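Local coordinates for protein U4/U6 snRNA-associated-splicing factor PRP24 (Saccharomyces cerevisiae, PDB 4N0T) that binds U6 snRNA and acts as a spliceosome recycling factor that anneals U6 with U4 snRNA, at residues A[23-28]-A[38-43]; A[197-202]-A[248-253]; A[322-327]-A[353-358]. All coordinates share one frame; numbering follows the deposited sequence.

Contact 1: residues A[23-28]-A[38-43]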
ATOM      1  N   ASN A  23      14.283  14.017  21.866  1.00 37.77           N
ATOM      2  CA  ASN A  23      13.826  15.018  22.823  1.00 40.11           C
ATOM      3  C   ASN A  23      14.710  16.263  22.848  1.00 35.95           C
ATOM      4  O   ASN A  23      14.206  17.394  22.848  1.00 35.03           O
ATOM      5  CB  ASN A  23      13.747  14.415  24.228  1.00 51.56           C
ATOM      6  CG  ASN A  23      13.484  15.460  25.299  1.00 62.64           C
ATOM      7  OD1 ASN A  23      12.589  16.298  25.165  1.00 70.10           O
ATOM      8  ND2 ASN A  23      14.273  15.422  26.366  1.00 63.32           N
ATOM      9  N   LYS A  24      16.024  16.056  22.874  1.00 28.70           N
ATOM     10  CA  LYS A  24      16.963  17.174  22.923  1.00 30.06           C
ATOM     11  C   LYS A  24      16.914  17.966  21.624  1.00 30.72           C
ATOM     12  O   LYS A  24      17.108  19.183  21.620  1.00 33.34           O
ATOM     13  CB  LYS A  24      18.382  16.675  23.174  1.00 33.70           C
ATOM     14  CG  LYS A  24      18.582  16.055  24.546  1.00 39.47           C
ATOM     15  CD  LYS A  24      20.041  15.697  24.765  1.00 44.17           C
ATOM     16  CE  LYS A  24      20.245  15.016  26.106  1.00 49.14           C
ATOM     17  NZ  LYS A  24      21.637  14.498  26.229  1.00 53.86           N
ATOM     18  N   VAL A  25      16.659  17.267  20.522  1.00 28.63           N
ATOM     19  CA  VAL A  25      16.505  17.930  19.232  1.00 29.09           C
ATOM     20  C   VAL A  25      15.302  18.870  19.257  1.00 29.42           C
ATOM     21  O   VAL A  25      15.415  20.027  18.844  1.00 31.57           O
ATOM     22  CB  VAL A  25      16.415  16.912  18.084  1.00 28.21           C
ATOM     23  CG1 VAL A  25      16.042  17.599  16.783  1.00 28.22           C
ATOM     24  CG2 VAL A  25      17.750  16.182  17.949  1.00 26.58           C
ATOM     25  N   TYR A  26      14.169  18.379  19.765  1.00 34.89           N
ATOM     26  CA  TYR A  26      12.968  19.201  19.964  1.00 37.57           C
ATOM     27  C   TYR A  26      13.263  20.465  20.749  1.00 38.02           C
ATOM     28  O   TYR A  26      12.997  21.569  20.281  1.00 41.71           O
ATOM     29  CB  TYR A  26      11.894  18.419  20.726  1.00 41.78           C
ATOM     30  CG  TYR A  26      10.848  17.786  19.850  1.00 41.47           C
ATOM     31  CD1 TYR A  26       9.814  18.542  19.314  1.00 42.47           C
ATOM     32  CD2 TYR A  26      10.887  16.426  19.569  1.00 43.12           C
ATOM     33  CE1 TYR A  26       8.854  17.961  18.506  1.00 45.87           C
ATOM     34  CE2 TYR A  26       9.933  15.835  18.772  1.00 43.24           C
ATOM     35  CZ  TYR A  26       8.919  16.605  18.241  1.00 47.19           C
ATOM     36  OH  TYR A  26       7.971  16.009  17.439  1.00 46.30           O
ATOM     37  N   LYS A  27      13.811  20.296  21.949  1.00 37.59           N
ATOM     38  CA  LYS A  27      14.104  21.425  22.822  1.00 37.90           C
ATOM     39  C   LYS A  27      15.026  22.442  22.164  1.00 38.59           C
ATOM     40  O   LYS A  27      14.856  23.648  22.350  1.00 41.18           O
ATOM     41  CB  LYS A  27      14.703  20.948  24.149  1.00 43.10           C
ATOM     42  CG  LYS A  27      13.660  20.452  25.149  1.00 52.77           C
ATOM     43  CD  LYS A  27      14.295  20.012  26.472  1.00 57.18           C
ATOM     44  CE  LYS A  27      13.232  19.715  27.529  1.00 56.25           C
ATOM     45  NZ  LYS A  27      12.343  18.587  27.126  1.00 54.65           N
ATOM     46  N   TYR A  28      15.998  21.960  21.395  1.00 36.33           N
ATOM     47  CA  TYR A  28      16.928  22.865  20.727  1.00 30.39           C
ATOM     48  C   TYR A  28      16.229  23.691  19.642  1.00 32.27           C
ATOM     49  O   TYR A  28      16.541  24.868  19.459  1.00 33.40           O
ATOM     50  CB  TYR A  28      18.127  22.115  20.129  1.00 26.89           C
ATOM     51  CG  TYR A  28      19.185  23.053  19.584  1.00 29.42           C
ATOM     52  CD1 TYR A  28      20.161  23.582  20.415  1.00 29.25           C
ATOM     53  CD2 TYR A  28      19.196  23.425  18.243  1.00 28.78           C
ATOM     54  CE1 TYR A  28      21.126  24.448  19.930  1.00 29.57           C
ATOM     55  CE2 TYR A  28      20.160  24.297  17.749  1.00 29.48           C
ATOM     56  CZ  TYR A  28      21.121  24.800  18.602  1.00 29.09           C
ATOM     57  OH  TYR A  28      22.076  25.662  18.124  1.00 32.93           O
ATOM     58  N   VAL A  38      10.262  14.617  14.257  1.00 24.34           N
ATOM     59  CA  VAL A  38      11.716  14.596  14.372  1.00 21.98           C
ATOM     60  C   VAL A  38      12.221  13.161  14.266  1.00 22.74           C
ATOM     61  O   VAL A  38      11.739  12.289  14.984  1.00 25.18           O
ATOM     62  CB  VAL A  38      12.173  15.151  15.729  1.00 23.26           C
ATOM     63  CG1 VAL A  38      13.678  14.976  15.893  1.00 22.91           C
ATOM     64  CG2 VAL A  38      11.796  16.624  15.855  1.00 23.04           C
ATOM     65  N   ASP A  39      13.167  12.912  13.363  1.00 19.70           N
ATOM     66  CA  ASP A  39      13.888  11.633  13.353  1.00 17.00           C
ATOM     67  C   ASP A  39      15.368  11.868  13.628  1.00 19.09           C
ATOM     68  O   ASP A  39      15.946  12.816  13.110  1.00 23.56           O
ATOM     69  CB  ASP A  39      13.737  10.937  12.005  1.00 18.50           C
ATOM     70  CG  ASP A  39      12.306  10.558  11.707  1.00 26.91           C
ATOM     71  OD1 ASP A  39      11.794   9.635  12.374  1.00 30.25           O
ATOM     72  OD2 ASP A  39      11.700  11.177  10.807  1.00 26.81           O
ATOM     73  N   VAL A  40      15.973  11.015  14.454  1.00 21.45           N
ATOM     74  CA  VAL A  40      17.414  11.069  14.699  1.00 24.41           C
ATOM     75  C   VAL A  40      18.017   9.722  14.288  1.00 31.25           C
ATOM     76  O   VAL A  40      17.411   8.673  14.523  1.00 32.33           O
ATOM     77  CB  VAL A  40      17.728  11.370  16.177  1.00 27.14           C
ATOM     78  CG1 VAL A  40      19.229  11.477  16.406  1.00 36.11           C
ATOM     79  CG2 VAL A  40      17.052  12.660  16.611  1.00 26.11           C
ATOM     80  N   ALA A  41      19.184   9.752  13.650  1.00 23.69           N
ATOM     81  CA  ALA A  41      19.869   8.526  13.229  1.00 23.94           C
ATOM     82  C   ALA A  41      21.361   8.662  13.484  1.00 27.78           C
ATOM     83  O   ALA A  41      21.924   9.753  13.343  1.00 22.94           O
ATOM     84  CB  ALA A  41      19.628   8.249  11.760  1.00 23.78           C
ATOM     85  N   ASP A  42      22.003   7.553  13.835  1.00 27.13           N
ATOM     86  CA  ASP A  42      23.444   7.545  14.016  1.00 25.91           C
ATOM     87  C   ASP A  42      24.145   7.731  12.683  1.00 21.03           C
ATOM     88  O   ASP A  42      23.665   7.262  11.642  1.00 23.79           O
ATOM     89  CB  ASP A  42      23.899   6.211  14.614  1.00 33.08           C
ATOM     90  CG  ASP A  42      23.547   6.066  16.078  1.00 40.90           C
ATOM     91  OD1 ASP A  42      23.284   7.091  16.746  1.00 44.32           O
ATOM     92  OD2 ASP A  42      23.559   4.916  16.565  1.00 42.38           O
ATOM     93  N   SER A  43      25.297   8.398  12.706  1.00 22.77           N
ATOM     94  CA  SER A  43      26.157   8.408  11.530  1.00 20.86           C
ATOM     95  C   SER A  43      26.675   6.989  11.296  1.00 21.73           C
ATOM     96  O   SER A  43      26.524   6.118  12.160  1.00 25.60           O
ATOM     97  CB  SER A  43      27.335   9.353  11.729  1.00 26.47           C
ATOM     98  OG  SER A  43      28.178   8.863  12.749  1.00 25.34           O
TER
HETATM   99  O   HOH W   1       8.586  13.274  15.980  1.00 43.44           O

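Contact 2: residues A[197-202]-A[248-253]. With nucleotides of chain B.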
ATOM      1  N   GLU A 197     -16.040  -5.390 -34.424  1.00 20.27           N
ATOM      2  CA  GLU A 197     -16.960  -4.879 -35.445  1.00 22.92           C
ATOM      3  C   GLU A 197     -18.110  -4.096 -34.821  1.00 22.08           C
ATOM      4  O   GLU A 197     -18.566  -3.102 -35.383  1.00 23.19           O
ATOM      5  CB  GLU A 197     -17.529  -6.025 -36.285  1.00 29.69           C
ATOM      6  CG  GLU A 197     -16.514  -6.721 -37.175  1.00 43.50           C
ATOM      7  CD  GLU A 197     -17.025  -8.053 -37.704  1.00 56.21           C
ATOM      8  OE1 GLU A 197     -16.264  -8.743 -38.419  1.00 60.84           O
ATOM      9  OE2 GLU A 197     -18.189  -8.410 -37.402  1.00 60.15           O
ATOM     10  N   SER A 198     -18.565  -4.536 -33.651  1.00 16.31           N
ATOM     11  CA  SER A 198     -19.745  -3.934 -33.039  1.00 16.55           C
ATOM     12  C   SER A 198     -19.444  -2.646 -32.289  1.00 18.66           C
ATOM     13  O   SER A 198     -20.334  -1.813 -32.093  1.00 21.77           O
ATOM     14  CB  SER A 198     -20.434  -4.933 -32.108  1.00 19.23           C
ATOM     15  OG  SER A 198     -20.872  -6.073 -32.833  1.00 24.03           O
ATOM     16  N   PHE A 199     -18.200  -2.491 -31.851  1.00 15.25           N
ATOM     17  CA  PHE A 199     -17.842  -1.352 -31.008  1.00 16.70           C
ATOM     18  C   PHE A 199     -16.852  -0.348 -31.614  1.00 18.55           C
ATOM     19  O   PHE A 199     -16.739   0.757 -31.094  1.00 19.00           O
ATOM     20  CB  PHE A 199     -17.273  -1.839 -29.661  1.00 16.42           C
ATOM     21  CG  PHE A 199     -18.318  -2.363 -28.697  1.00 13.97           C
ATOM     22  CD1 PHE A 199     -18.726  -3.690 -28.749  1.00 16.23           C
ATOM     23  CD2 PHE A 199     -18.877  -1.525 -27.740  1.00 17.75           C
ATOM     24  CE1 PHE A 199     -19.672  -4.179 -27.861  1.00 19.02           C
ATOM     25  CE2 PHE A 199     -19.827  -2.004 -26.838  1.00 15.45           C
ATOM     26  CZ  PHE A 199     -20.224  -3.334 -26.899  1.00 20.12           C
ATOM     27  N   GLU A 200     -16.126  -0.713 -32.679  1.00 17.98           N
ATOM     28  CA  GLU A 200     -15.062   0.169 -33.186  1.00 19.06           C
ATOM     29  C   GLU A 200     -15.576   1.506 -33.732  1.00 20.10           C
ATOM     30  O   GLU A 200     -14.815   2.467 -33.837  1.00 20.38           O
ATOM     31  CB  GLU A 200     -14.210  -0.519 -34.250  1.00 21.18           C
ATOM     32  CG  GLU A 200     -14.988  -0.790 -35.532  1.00 23.03           C
ATOM     33  CD  GLU A 200     -14.224  -1.657 -36.510  1.00 30.20           C
ATOM     34  OE1 GLU A 200     -13.022  -1.891 -36.294  1.00 36.17           O
ATOM     35  OE2 GLU A 200     -14.842  -2.115 -37.494  1.00 29.45           O
ATOM     36  N   GLY A 201     -16.864   1.570 -34.054  1.00 19.89           N
ATOM     37  CA  GLY A 201     -17.481   2.822 -34.462  1.00 21.51           C
ATOM     38  C   GLY A 201     -17.399   3.915 -33.405  1.00 25.47           C
ATOM     39  O   GLY A 201     -17.373   5.105 -33.729  1.00 21.29           O
ATOM     40  N   PHE A 202     -17.369   3.518 -32.130  1.00 18.73           N
ATOM     41  CA  PHE A 202     -17.330   4.492 -31.046  1.00 20.82           C
ATOM     42  C   PHE A 202     -15.960   5.160 -30.898  1.00 18.74           C
ATOM     43  O   PHE A 202     -15.863   6.273 -30.386  1.00 21.12           O
ATOM     44  CB  PHE A 202     -17.730   3.824 -29.722  1.00 19.21           C
ATOM     45  CG  PHE A 202     -19.171   3.424 -29.667  1.00 16.65           C
ATOM     46  CD1 PHE A 202     -20.165   4.385 -29.507  1.00 18.14           C
ATOM     47  CD2 PHE A 202     -19.543   2.095 -29.800  1.00 18.66           C
ATOM     48  CE1 PHE A 202     -21.493   4.027 -29.465  1.00 17.58           C
ATOM     49  CE2 PHE A 202     -20.875   1.730 -29.762  1.00 21.50           C
ATOM     50  CZ  PHE A 202     -21.854   2.697 -29.589  1.00 22.52           C
ATOM     51  N   ARG A 248     -29.224 -11.887 -28.245  1.00 26.39           N
ATOM     52  CA  ARG A 248     -28.848 -11.800 -26.847  1.00 23.00           C
ATOM     53  C   ARG A 248     -28.804 -10.336 -26.405  1.00 21.27           C
ATOM     54  O   ARG A 248     -28.173  -9.500 -27.061  1.00 23.33           O
ATOM     55  CB  ARG A 248     -27.493 -12.493 -26.668  1.00 28.54           C
ATOM     56  CG  ARG A 248     -26.981 -12.546 -25.259  1.00 26.21           C
ATOM     57  CD  ARG A 248     -27.878 -13.363 -24.342  1.00 25.61           C
ATOM     58  NE  ARG A 248     -27.766 -14.820 -24.485  1.00 22.54           N
ATOM     59  CZ  ARG A 248     -26.929 -15.587 -23.780  1.00 24.84           C
ATOM     60  NH1 ARG A 248     -26.075 -15.047 -22.911  1.00 19.46           N
ATOM     61  NH2 ARG A 248     -26.927 -16.902 -23.955  1.00 27.43           N
ATOM     62  N   GLU A 249     -29.501 -10.006 -25.320  1.00 18.36           N
ATOM     63  CA  GLU A 249     -29.408  -8.662 -24.778  1.00 19.82           C
ATOM     64  C   GLU A 249     -28.173  -8.602 -23.901  1.00 19.81           C
ATOM     65  O   GLU A 249     -28.056  -9.351 -22.924  1.00 24.99           O
ATOM     66  CB  GLU A 249     -30.631  -8.317 -23.936  1.00 22.67           C
ATOM     67  CG  GLU A 249     -30.546  -6.961 -23.280  1.00 27.59           C
ATOM     68  CD  GLU A 249     -31.751  -6.642 -22.416  1.00 38.68           C
ATOM     69  OE1 GLU A 249     -32.886  -6.975 -22.817  1.00 47.66           O
ATOM     70  OE2 GLU A 249     -31.561  -6.040 -21.342  1.00 39.53           O
ATOM     71  N   ILE A 250     -27.252  -7.716 -24.262  1.00 14.69           N
ATOM     72  CA  ILE A 250     -25.991  -7.577 -23.528  1.00 13.94           C
ATOM     73  C   ILE A 250     -26.010  -6.429 -22.528  1.00 19.88           C
ATOM     74  O   ILE A 250     -26.799  -5.489 -22.648  1.00 18.07           O
ATOM     75  CB  ILE A 250     -24.813  -7.393 -24.518  1.00 13.16           C
ATOM     76  CG1 ILE A 250     -24.993  -6.118 -25.361  1.00 16.59           C
ATOM     77  CG2 ILE A 250     -24.682  -8.634 -25.419  1.00 18.49           C
ATOM     78  CD1 ILE A 250     -23.755  -5.733 -26.175  1.00 18.07           C
ATOM     79  N   SER A 251     -25.127  -6.509 -21.529  1.00 15.79           N
ATOM     80  CA  SER A 251     -24.928  -5.414 -20.592  1.00 17.43           C
ATOM     81  C   SER A 251     -23.569  -4.816 -20.881  1.00 17.08           C
ATOM     82  O   SER A 251     -22.622  -5.543 -21.192  1.00 17.68           O
ATOM     83  CB  SER A 251     -24.953  -5.909 -19.134  1.00 23.53           C
ATOM     84  OG  SER A 251     -26.259  -6.317 -18.768  1.00 27.67           O
ATOM     85  N   VAL A 252     -23.482  -3.493 -20.803  1.00 17.14           N
ATOM     86  CA  VAL A 252     -22.231  -2.785 -21.015  1.00 14.58           C
ATOM     87  C   VAL A 252     -22.088  -1.730 -19.935  1.00 18.27           C
ATOM     88  O   VAL A 252     -23.002  -0.934 -19.696  1.00 20.62           O
ATOM     89  CB  VAL A 252     -22.187  -2.092 -22.406  1.00 14.40           C
ATOM     90  CG1 VAL A 252     -20.822  -1.459 -22.636  1.00 15.38           C
ATOM     91  CG2 VAL A 252     -22.510  -3.094 -23.517  1.00 16.41           C
ATOM     92  N   SER A 253     -20.935  -1.721 -19.281  1.00 16.87           N
ATOM     93  CA  SER A 253     -20.715  -0.819 -18.162  1.00 17.54           C
ATOM     94  C   SER A 253     -19.247  -0.499 -18.104  1.00 17.44           C
ATOM     95  O   SER A 253     -18.435  -1.238 -18.668  1.00 15.30           O
ATOM     96  CB  SER A 253     -21.142  -1.501 -16.866  1.00 21.67           C
ATOM     97  OG  SER A 253     -20.362  -2.664 -16.632  1.00 23.82           O
TER
ATOM     98  P     A B  62     -25.597  -0.173 -11.554  1.00 56.32           P
ATOM     99  OP1   A B  62     -24.685  -1.343 -11.680  1.00 56.04           O
ATOM    100  OP2   A B  62     -25.078   1.202 -11.784  1.00 57.95           O
ATOM    101  O5'   A B  62     -26.820  -0.378 -12.552  1.00 45.21           O
ATOM    102  C5'   A B  62     -27.531  -1.607 -12.594  1.00 38.39           C
ATOM    103  C4'   A B  62     -27.617  -2.134 -14.003  1.00 33.84           C
ATOM    104  O4'   A B  62     -26.322  -2.648 -14.410  1.00 35.46           O
ATOM    105  C3'   A B  62     -28.575  -3.298 -14.222  1.00 32.36           C
ATOM    106  O3'   A B  62     -29.906  -2.857 -14.426  1.00 31.78           O
ATOM    107  C2'   A B  62     -27.980  -3.998 -15.436  1.00 27.57           C
ATOM    108  O2'   A B  62     -28.323  -3.288 -16.620  1.00 29.03           O
ATOM    109  C1'   A B  62     -26.484  -3.820 -15.177  1.00 32.21           C
ATOM    110  N9    A B  62     -25.903  -4.925 -14.390  1.00 30.69           N
ATOM    111  C8    A B  62     -25.524  -4.852 -13.070  1.00 33.51           C
ATOM    112  N7    A B  62     -25.016  -5.963 -12.600  1.00 31.40           N
ATOM    113  C5    A B  62     -25.059  -6.832 -13.684  1.00 24.61           C
ATOM    114  C6    A B  62     -24.659  -8.172 -13.829  1.00 23.68           C
ATOM    115  N6    A B  62     -24.121  -8.905 -12.847  1.00 26.57           N
ATOM    116  N1    A B  62     -24.833  -8.742 -15.047  1.00 21.32           N
ATOM    117  C2    A B  62     -25.366  -8.008 -16.022  1.00 21.52           C
ATOM    118  N3    A B  62     -25.779  -6.740 -16.008  1.00 24.05           N
ATOM    119  C4    A B  62     -25.590  -6.201 -14.793  1.00 25.14           C
TER

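Contact 3: residues A[322-327]-A[353-358]. With SO4 (sulfate ion), chain C.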
ATOM      1  N   GLY A 322      -9.086  -3.808  12.069  1.00 12.93           N
ATOM      2  CA  GLY A 322      -8.959  -5.251  12.168  1.00 14.04           C
ATOM      3  C   GLY A 322      -8.674  -5.990  10.874  1.00 15.50           C
ATOM      4  O   GLY A 322      -8.467  -5.388   9.817  1.00 13.12           O
ATOM      5  N   ALA A 323      -8.617  -7.312  10.986  1.00 14.96           N
ATOM      6  CA  ALA A 323      -8.488  -8.189   9.832  1.00 14.67           C
ATOM      7  C   ALA A 323      -9.309  -9.431  10.118  1.00 18.33           C
ATOM      8  O   ALA A 323      -9.460  -9.845  11.277  1.00 16.75           O
ATOM      9  CB  ALA A 323      -7.023  -8.556   9.587  1.00 14.17           C
ATOM     10  N   ILE A 324      -9.859 -10.003   9.055  1.00 13.97           N
ATOM     11  CA  ILE A 324     -10.578 -11.262   9.137  1.00 16.22           C
ATOM     12  C   ILE A 324      -9.673 -12.364   8.621  1.00 15.74           C
ATOM     13  O   ILE A 324      -9.047 -12.236   7.559  1.00 18.00           O
ATOM     14  CB  ILE A 324     -11.841 -11.231   8.282  1.00 15.55           C
ATOM     15  CG1 ILE A 324     -12.834 -10.223   8.874  1.00 18.90           C
ATOM     16  CG2 ILE A 324     -12.463 -12.631   8.192  1.00 16.80           C
ATOM     17  CD1 ILE A 324     -14.048  -9.942   7.972  1.00 18.51           C
ATOM     18  N   ILE A 325      -9.574 -13.440   9.399  1.00 15.58           N
ATOM     19  CA  ILE A 325      -8.827 -14.611   8.969  1.00 16.94           C
ATOM     20  C   ILE A 325      -9.827 -15.734   8.782  1.00 15.81           C
ATOM     21  O   ILE A 325     -10.526 -16.109   9.723  1.00 17.84           O
ATOM     22  CB  ILE A 325      -7.825 -15.077  10.031  1.00 18.04           C
ATOM     23  CG1 ILE A 325      -7.053 -13.895  10.635  1.00 25.62           C
ATOM     24  CG2 ILE A 325      -6.876 -16.117   9.419  1.00 20.17           C
ATOM     25  CD1 ILE A 325      -6.115 -13.218   9.677  1.00 26.09           C
ATOM     26  N   ILE A 326      -9.923 -16.255   7.565  1.00 17.22           N
ATOM     27  CA  ILE A 326     -10.866 -17.336   7.303  1.00 15.85           C
ATOM     28  C   ILE A 326     -10.076 -18.629   7.260  1.00 18.19           C
ATOM     29  O   ILE A 326      -9.100 -18.748   6.505  1.00 20.33           O
ATOM     30  CB  ILE A 326     -11.594 -17.129   5.981  1.00 18.72           C
ATOM     31  CG1 ILE A 326     -12.276 -15.759   5.963  1.00 20.04           C
ATOM     32  CG2 ILE A 326     -12.613 -18.238   5.757  1.00 21.10           C
ATOM     33  CD1 ILE A 326     -13.059 -15.505   4.674  1.00 23.55           C
ATOM     34  N   PHE A 327     -10.461 -19.576   8.113  1.00 20.47           N
ATOM     35  CA  PHE A 327      -9.772 -20.858   8.173  1.00 20.18           C
ATOM     36  C   PHE A 327     -10.597 -21.910   7.436  1.00 28.17           C
ATOM     37  O   PHE A 327     -11.621 -21.584   6.843  1.00 25.65           O
ATOM     38  CB  PHE A 327      -9.551 -21.276   9.623  1.00 21.43           C
ATOM     39  CG  PHE A 327      -8.620 -20.362  10.379  1.00 22.09           C
ATOM     40  CD1 PHE A 327      -7.249 -20.435  10.179  1.00 23.04           C
ATOM     41  CD2 PHE A 327      -9.117 -19.430  11.282  1.00 21.75           C
ATOM     42  CE1 PHE A 327      -6.377 -19.596  10.882  1.00 20.25           C
ATOM     43  CE2 PHE A 327      -8.258 -18.577  11.978  1.00 19.14           C
ATOM     44  CZ  PHE A 327      -6.885 -18.668  11.774  1.00 18.74           C
ATOM     45  N   GLY A 353     -11.505 -12.451  18.188  1.00 19.63           N
ATOM     46  CA  GLY A 353     -12.917 -12.422  18.515  1.00 22.09           C
ATOM     47  C   GLY A 353     -13.740 -12.572  17.263  1.00 23.40           C
ATOM     48  O   GLY A 353     -13.186 -12.741  16.174  1.00 20.86           O
ATOM     49  N   THR A 354     -15.058 -12.518  17.415  1.00 20.65           N
ATOM     50  CA  THR A 354     -15.950 -12.539  16.266  1.00 22.62           C
ATOM     51  C   THR A 354     -15.954 -11.172  15.607  1.00 17.10           C
ATOM     52  O   THR A 354     -15.369 -10.212  16.134  1.00 16.37           O
ATOM     53  CB  THR A 354     -17.386 -12.829  16.704  1.00 23.44           C
ATOM     54  OG1 THR A 354     -17.838 -11.755  17.534  1.00 21.74           O
ATOM     55  CG2 THR A 354     -17.458 -14.140  17.472  1.00 29.89           C
ATOM     56  N   ILE A 355     -16.631 -11.074  14.459  1.00 18.42           N
ATOM     57  CA  ILE A 355     -16.832  -9.774  13.841  1.00 17.28           C
ATOM     58  C   ILE A 355     -17.470  -8.792  14.824  1.00 18.66           C
ATOM     59  O   ILE A 355     -17.021  -7.660  14.953  1.00 17.18           O
ATOM     60  CB  ILE A 355     -17.677  -9.883  12.542  1.00 16.03           C
ATOM     61  CG1 ILE A 355     -16.845 -10.575  11.460  1.00 23.38           C
ATOM     62  CG2 ILE A 355     -18.132  -8.498  12.076  1.00 20.90           C
ATOM     63  CD1 ILE A 355     -17.654 -11.028  10.246  1.00 23.35           C
ATOM     64  N   ASN A 356     -18.504  -9.227  15.541  1.00 22.40           N
ATOM     65  CA  ASN A 356     -19.166  -8.323  16.476  1.00 20.34           C
ATOM     66  C   ASN A 356     -18.277  -7.921  17.661  1.00 20.95           C
ATOM     67  O   ASN A 356     -18.382  -6.793  18.159  1.00 23.30           O
ATOM     68  CB  ASN A 356     -20.517  -8.892  16.941  1.00 23.11           C
ATOM     69  CG  ASN A 356     -21.578  -8.849  15.851  1.00 28.34           C
ATOM     70  OD1 ASN A 356     -21.464  -8.092  14.889  1.00 31.75           O
ATOM     71  ND2 ASN A 356     -22.618  -9.668  15.999  1.00 31.50           N
ATOM     72  N   ASP A 357     -17.391  -8.821  18.086  1.00 21.55           N
ATOM     73  CA  ASP A 357     -16.405  -8.489  19.125  1.00 18.80           C
ATOM     74  C   ASP A 357     -15.485  -7.375  18.634  1.00 21.45           C
ATOM     75  O   ASP A 357     -15.175  -6.421  19.354  1.00 21.82           O
ATOM     76  CB  ASP A 357     -15.531  -9.705  19.469  1.00 21.45           C
ATOM     77  CG  ASP A 357     -16.264 -10.766  20.269  1.00 26.71           C
ATOM     78  OD1 ASP A 357     -17.239 -10.438  20.988  1.00 29.35           O
ATOM     79  OD2 ASP A 357     -15.847 -11.941  20.174  1.00 24.76           O
ATOM     80  N   MET A 358     -15.023  -7.524  17.398  1.00 19.19           N
ATOM     81  CA  MET A 358     -14.161  -6.525  16.787  1.00 16.23           C
ATOM     82  C   MET A 358     -14.866  -5.175  16.735  1.00 15.85           C
ATOM     83  O   MET A 358     -14.280  -4.152  17.080  1.00 17.19           O
ATOM     84  CB  MET A 358     -13.763  -6.976  15.377  1.00 15.88           C
ATOM     85  CG  MET A 358     -12.964  -5.926  14.614  1.00 18.29           C
ATOM     86  SD  MET A 358     -12.522  -6.503  12.944  1.00 19.65           S
ATOM     87  CE  MET A 358     -14.144  -6.754  12.225  1.00 20.31           C
TER
HETATM   88  S   SO4 C 501     -21.727 -11.983  18.870  1.00 58.72           S
HETATM   89  O1  SO4 C 501     -21.733 -12.393  17.467  1.00 56.73           O
HETATM   90  O2  SO4 C 501     -22.621 -10.834  19.058  1.00 53.02           O
HETATM   91  O3  SO4 C 501     -22.171 -13.097  19.705  1.00 62.67           O
HETATM   92  O4  SO4 C 501     -20.359 -11.640  19.250  1.00 54.34           O

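Contact 1: residues A[23-28]-A[38-43]
In the first RNA recognition motif, the helix 22-29 lies against the outermost sheet strand 35-42, and V25 and Y26 on the helix meet V38 and V40 on the strand. The short axes run 8.9 Å apart with their N-to-C directions at 127°, so that this helix lies slanted across the strand. V38 is the shared partner of both helix residues, serving each with a separate methyl. Its CG1, held anti to the backbone N (chi1 174°), meets CG1 of V25 at 3.6 Å, while its CG2 turns to Y26. There the methyl sits over one face of the phenol ring, toward the rim, in a CH-pi contact: CG2 of V38 is 3.8 Å from the centroid of the Y26 ring and 20° off the ring normal. The other V25 methyl reaches two residues along the strand, its CG2 lying 3.8 Å from CG2 of V40, and V25 also packs on I53 of the neighbouring strand. Y26 thus closes the margin of an apolar patch in which V25 and V38 are buried. A serine in place of Y26 would probably uncover V38 CG2 and leave the water beyond it without its phenolic partner. That water lies 3.2 Å from OH of Y26 and accepts a hydrogen bond from the backbone N of V38 at 2.8 Å.

Contact 2: residues A[197-202]-A[248-253]
The F199 ring enters the contact by its far end, with V252 CG2 at its edge, near the ring plane, and I250 CD1 approaching obliquely. Its CZ is the meeting point for both aliphatic residues, 4.1 Å from CG2 of V252 and 4.3 Å from CD1 of I250. The ring reaches in from the helix 192-199 and the methyl from the strand 248-254; with CG1 of V252 anti to the backbone N (chi1 -175°), CG2 is left anti to the carbonyl carbon and turned to the ring. More of the same apolar core gathers round F199: I180 and I182 of the central strand 179-185, A237 of the second helix and M240. The contact thus joins the first helix of the third RNA recognition motif to its fourth long strand, beneath the sheet.

Between I250 and V252, S251 sends its side chain off the other side of the strand, to the bound RNA. Its OG comes within 2.8 Å of N3 of adenosine 62 of chain B, where it can donate a hydrogen bond, although its single proton has another acceptor within reach. CB of S251 also lies 3.3 Å from that N3. One short run of strand therefore serves two environments: purely apolar, loosely spaced methyl and ring contacts hold the helix on one side, while a serine hydroxyl faces an adenine acceptor on the other.

Contact 3: residues A[322-327]-A[353-358]
M358 reaches from the helix 355-365 across to G322, its sulfur SD resting 3.9 Å from CA of the glycine. Its first two torsions are both extended, CG standing anti to the backbone N, and carry SD to the glycine; the turn about CG-SD (chi3 61°) then sets only the terminal CE. G322 makes this possible, since a beta carbon at that position would run into the sulfur. One turn earlier, I355 meets I324 methyl to methyl, CD1 to CD1 at 4.4 Å. The two isoleucines reach each other by these ends alone, although neither CB aims at the other segment. L269 and L270 of the helix 258-270 pack on I324, and C283 and F285 of the central strand touch M358.

The start of the helix is fixed by a capping box. T354 holds OG1 between its backbone N and carbonyl carbon (chi1 64°), where it accepts from the backbone N of D357 at 3.0 Å. In return, T354 N donates to OD2 of D357 at 2.9 Å in a nearly straight bond (164°), meeting the oxygen from above the carboxylate plane. The T354 hydroxyl also donates to O4 of a sulfate, probably from the crystallisation liquor, at 3.1 Å. ND2 of N356 is shared between sulfate O1 and O2, and R360 adds a further bond. A C-terminal helix packed on the sheet, with the helix 258-270 also against I324 and I355, is consistent with the occluded RNA recognition motif to which both segments belong.

How the contacts relate
All three contacts set a helix against a strand in a separate RNA recognition motif, each with an antiparallel sheet of strand order 2-3-1-5-4, and their centres lie about 40 to 62 Å apart. Contacts 1 and 2 both use the first helix of the motif, but contact 1 takes it to an outermost strand, where burial is partial and a water completes the margin, whereas contact 2 takes it to an inner strand and is fully buried. Contact 3, also buried, instead uses a helix added after the last strand. Contact 2 also borders RNA through the far side of its strand, while contact 3 has a helix covering its sheet.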